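Local coordinates for protein EDTA monooxygenase (EDTA-degrading bacterium BNC1, PDB 5DQP) that probably acts as a flavin-dependent monooxygenase that uses reduced FMN and molecular oxygen in the breakdown of EDTA, at residues A[159-167]-A[178-186]. Residues are numbered along the deposited sequence; the frame is centred on the assembly and turned at random.
Sequences GLWNSWKFP and PFGEVMPIN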
# COMPACT_ATOMS: atom_id res chain seq x y z
N GLY A 159 -5.47 -13.79 13.88
CA GLY A 159 -5.20 -15.18 13.57
C GLY A 159 -4.24 -15.35 12.41
O GLY A 159 -3.33 -16.18 12.48
N LEU A 160 -4.41 -14.56 11.35
CA LEU A 160 -3.49 -14.63 10.21
C LEU A 160 -2.08 -14.20 10.59
O LEU A 160 -1.10 -14.83 10.18
CB LEU A 160 -4.02 -13.77 9.05
CG LEU A 160 -5.23 -14.41 8.39
CD1 LEU A 160 -5.87 -13.50 7.36
CD2 LEU A 160 -4.82 -15.75 7.75
N TRP A 161 -1.96 -13.09 11.31
CA TRP A 161 -0.63 -12.65 11.72
C TRP A 161 0.12 -13.75 12.47
O TRP A 161 1.33 -13.90 12.31
CB TRP A 161 -0.74 -11.39 12.56
CG TRP A 161 -1.03 -10.18 11.72
CD1 TRP A 161 -0.80 -10.02 10.38
CD2 TRP A 161 -1.66 -8.97 12.16
NE1 TRP A 161 -1.23 -8.77 9.96
CE2 TRP A 161 -1.76 -8.12 11.03
CE3 TRP A 161 -2.14 -8.53 13.39
CZ2 TRP A 161 -2.32 -6.84 11.11
CZ3 TRP A 161 -2.70 -7.27 13.47
CH2 TRP A 161 -2.77 -6.44 12.34
N ASN A 162 -0.58 -14.56 13.27
CA ASN A 162 0.10 -15.56 14.08
C ASN A 162 0.29 -16.87 13.38
O ASN A 162 0.91 -17.76 13.97
CB ASN A 162 -0.65 -15.79 15.39
CG ASN A 162 -0.54 -14.62 16.31
OD1 ASN A 162 0.47 -13.91 16.31
ND2 ASN A 162 -1.57 -14.37 17.10
N SER A 163 -0.21 -17.03 12.15
CA SER A 163 -0.28 -18.33 11.51
C SER A 163 1.03 -18.77 10.85
O SER A 163 1.12 -19.93 10.43
CB SER A 163 -1.41 -18.35 10.46
OG SER A 163 -1.07 -17.55 9.32
N TRP A 164 2.02 -17.88 10.72
CA TRP A 164 3.34 -18.26 10.19
C TRP A 164 4.39 -17.65 11.10
O TRP A 164 4.64 -16.45 11.05
CB TRP A 164 3.54 -17.79 8.75
CG TRP A 164 4.87 -18.25 8.17
CD1 TRP A 164 5.71 -19.22 8.68
CD2 TRP A 164 5.50 -17.76 6.99
NE1 TRP A 164 6.82 -19.38 7.86
CE2 TRP A 164 6.70 -18.50 6.82
CE3 TRP A 164 5.16 -16.81 6.04
CZ2 TRP A 164 7.57 -18.27 5.76
CZ3 TRP A 164 6.01 -16.59 4.98
CH2 TRP A 164 7.20 -17.32 4.85
N LYS A 165 5.02 -18.49 11.92
CA LYS A 165 6.11 -18.08 12.79
C LYS A 165 7.40 -18.64 12.18
O LYS A 165 7.76 -19.79 12.40
CB LYS A 165 5.88 -18.56 14.21
CG LYS A 165 4.67 -17.88 14.87
CD LYS A 165 4.36 -18.47 16.25
CE LYS A 165 3.04 -17.89 16.78
NZ LYS A 165 2.69 -18.38 18.14
N PHE A 166 8.06 -17.81 11.37
CA PHE A 166 9.31 -18.18 10.71
C PHE A 166 10.45 -18.18 11.73
O PHE A 166 10.48 -17.34 12.63
CB PHE A 166 9.59 -17.19 9.57
CG PHE A 166 10.88 -17.41 8.83
CD1 PHE A 166 10.96 -18.34 7.80
CD2 PHE A 166 12.02 -16.71 9.19
CE1 PHE A 166 12.16 -18.56 7.14
CE2 PHE A 166 13.22 -16.92 8.53
CZ PHE A 166 13.28 -17.85 7.49
N PRO A 167 11.48 -19.20 11.62
CA PRO A 167 12.57 -19.31 12.64
C PRO A 167 13.75 -18.36 12.44
O PRO A 167 14.81 -18.69 11.93
CB PRO A 167 12.98 -20.78 12.53
CG PRO A 167 12.64 -21.19 11.13
CD PRO A 167 11.55 -20.27 10.61
N PRO A 178 12.64 -25.40 7.82
CA PRO A 178 13.07 -24.01 7.65
C PRO A 178 11.92 -23.01 7.62
O PRO A 178 12.18 -21.81 7.79
CB PRO A 178 13.83 -24.05 6.32
CG PRO A 178 13.11 -25.13 5.53
CD PRO A 178 12.69 -26.17 6.56
N PHE A 179 10.67 -23.44 7.40
CA PHE A 179 9.53 -22.53 7.49
C PHE A 179 9.08 -22.29 8.93
O PHE A 179 8.29 -21.36 9.15
CB PHE A 179 8.34 -23.04 6.68
CG PHE A 179 8.43 -22.75 5.19
CD1 PHE A 179 9.24 -23.52 4.37
CD2 PHE A 179 7.67 -21.74 4.61
CE1 PHE A 179 9.32 -23.27 3.01
CE2 PHE A 179 7.74 -21.48 3.24
CZ PHE A 179 8.56 -22.24 2.44
N GLY A 180 9.54 -23.08 9.90
CA GLY A 180 9.11 -22.87 11.27
C GLY A 180 7.69 -23.36 11.50
O GLY A 180 7.25 -24.36 10.93
N GLU A 181 6.95 -22.64 12.34
CA GLU A 181 5.60 -23.03 12.73
C GLU A 181 4.59 -22.39 11.79
O GLU A 181 4.43 -21.16 11.77
CB GLU A 181 5.32 -22.65 14.19
CG GLU A 181 3.86 -22.88 14.60
CD GLU A 181 3.50 -22.26 15.96
OE1 GLU A 181 4.42 -22.07 16.79
OE2 GLU A 181 2.30 -21.97 16.19
N VAL A 182 3.89 -23.22 11.03
CA VAL A 182 2.90 -22.80 10.04
C VAL A 182 1.60 -23.48 10.41
O VAL A 182 1.54 -24.71 10.46
CB VAL A 182 3.34 -23.18 8.62
CG1 VAL A 182 2.25 -22.86 7.60
CG2 VAL A 182 4.64 -22.49 8.28
N MET A 183 0.57 -22.70 10.68
CA MET A 183 -0.69 -23.33 11.03
C MET A 183 -1.86 -22.55 10.47
O MET A 183 -2.03 -21.36 10.81
CB MET A 183 -0.81 -23.45 12.55
CG MET A 183 -2.00 -24.29 13.00
SD MET A 183 -2.41 -24.01 14.74
CE MET A 183 -3.95 -24.91 14.90
N PRO A 184 -2.69 -23.17 9.63
CA PRO A 184 -3.88 -22.48 9.12
C PRO A 184 -4.82 -22.10 10.25
O PRO A 184 -4.75 -22.65 11.35
CB PRO A 184 -4.52 -23.50 8.18
CG PRO A 184 -4.05 -24.81 8.72
CD PRO A 184 -2.66 -24.58 9.21
N ILE A 185 -5.69 -21.13 9.99
CA ILE A 185 -6.67 -20.74 10.99
C ILE A 185 -8.02 -21.41 10.76
O ILE A 185 -8.79 -21.57 11.72
CB ILE A 185 -6.87 -19.20 11.08
CG1 ILE A 185 -7.45 -18.67 9.76
CG2 ILE A 185 -5.57 -18.52 11.47
CD1 ILE A 185 -7.76 -17.15 9.77
N ASN A 186 -8.33 -21.82 9.54
CA ASN A 186 -9.61 -22.45 9.22
C ASN A 186 -10.74 -21.73 9.91
O ASN A 186 -11.56 -22.31 10.61
CB ASN A 186 -9.61 -23.94 9.58
CG ASN A 186 -8.57 -24.74 8.80
OD1 ASN A 186 -8.23 -24.39 7.66
ND2 ASN A 186 -8.07 -25.81 9.40
O HOH W 1 1.81 -20.51 13.82
O HOH W 2 0.37 -20.55 16.95
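The indole of Trp164 lies alongside Val182, its CD1 3.5 Å from Val182 CG2. Its benzo side reaches Phe179, with Trp164 CZ2 3.7 Å from Phe179 CD2. The ring planes differ by 27° and are well offset, with little mutual overlap. The same indole also binds the backbone: Trp164 NE1 donates to Phe179 O at 2.8 Å. That oxygen sits in the indole plane and offers a lone pair in its own carbonyl plane. With CG anti to the backbone N (chi1 -177°), the NE1 edge is brought up to the partner segment at Phe179. With Trp164 replaced by alanine, Phe179 O would probably lose this donor, and a gap is likely to open beside Val182 and Phe179.

Trp164 and Val182 form the non-hydrogen-bonded pair of a two-stranded antiparallel sheet. Lys165 and Glu181 are the hydrogen-bonded pair. Lys165 N gives a nearly straight bond (170°) to Glu181 O, and Glu181 N returns one to Lys165 O. Met183 N to Ser163 O, 2.8 Å, continues the pairing. Gly180 has positive phi and passes so close to Lys165 O and Pro167 CD that a CB would clash.

The long chains of Lys165 and Glu181 run side by side on the other face. Lys165 NZ stays 4.1 Å from Glu181 OE2, too far for a salt bridge. At Leu160 of helix 143-161, Ile185 CD1 meets Leu160 CD2 at 3.8 Å, the two side chains crossing at about a right angle.

This hairpin-like excursion follows helix 143-161 of the luciferase-like TIM barrel, away from the predicted FMN site. Trp22 and Leu61 of the second subunit pack on Phe179 and Trp164, respectively. The contact thus joins an apolar, aromatic face at the dimer interface to an exposed charged face, where opposite charges probably attract only loosely.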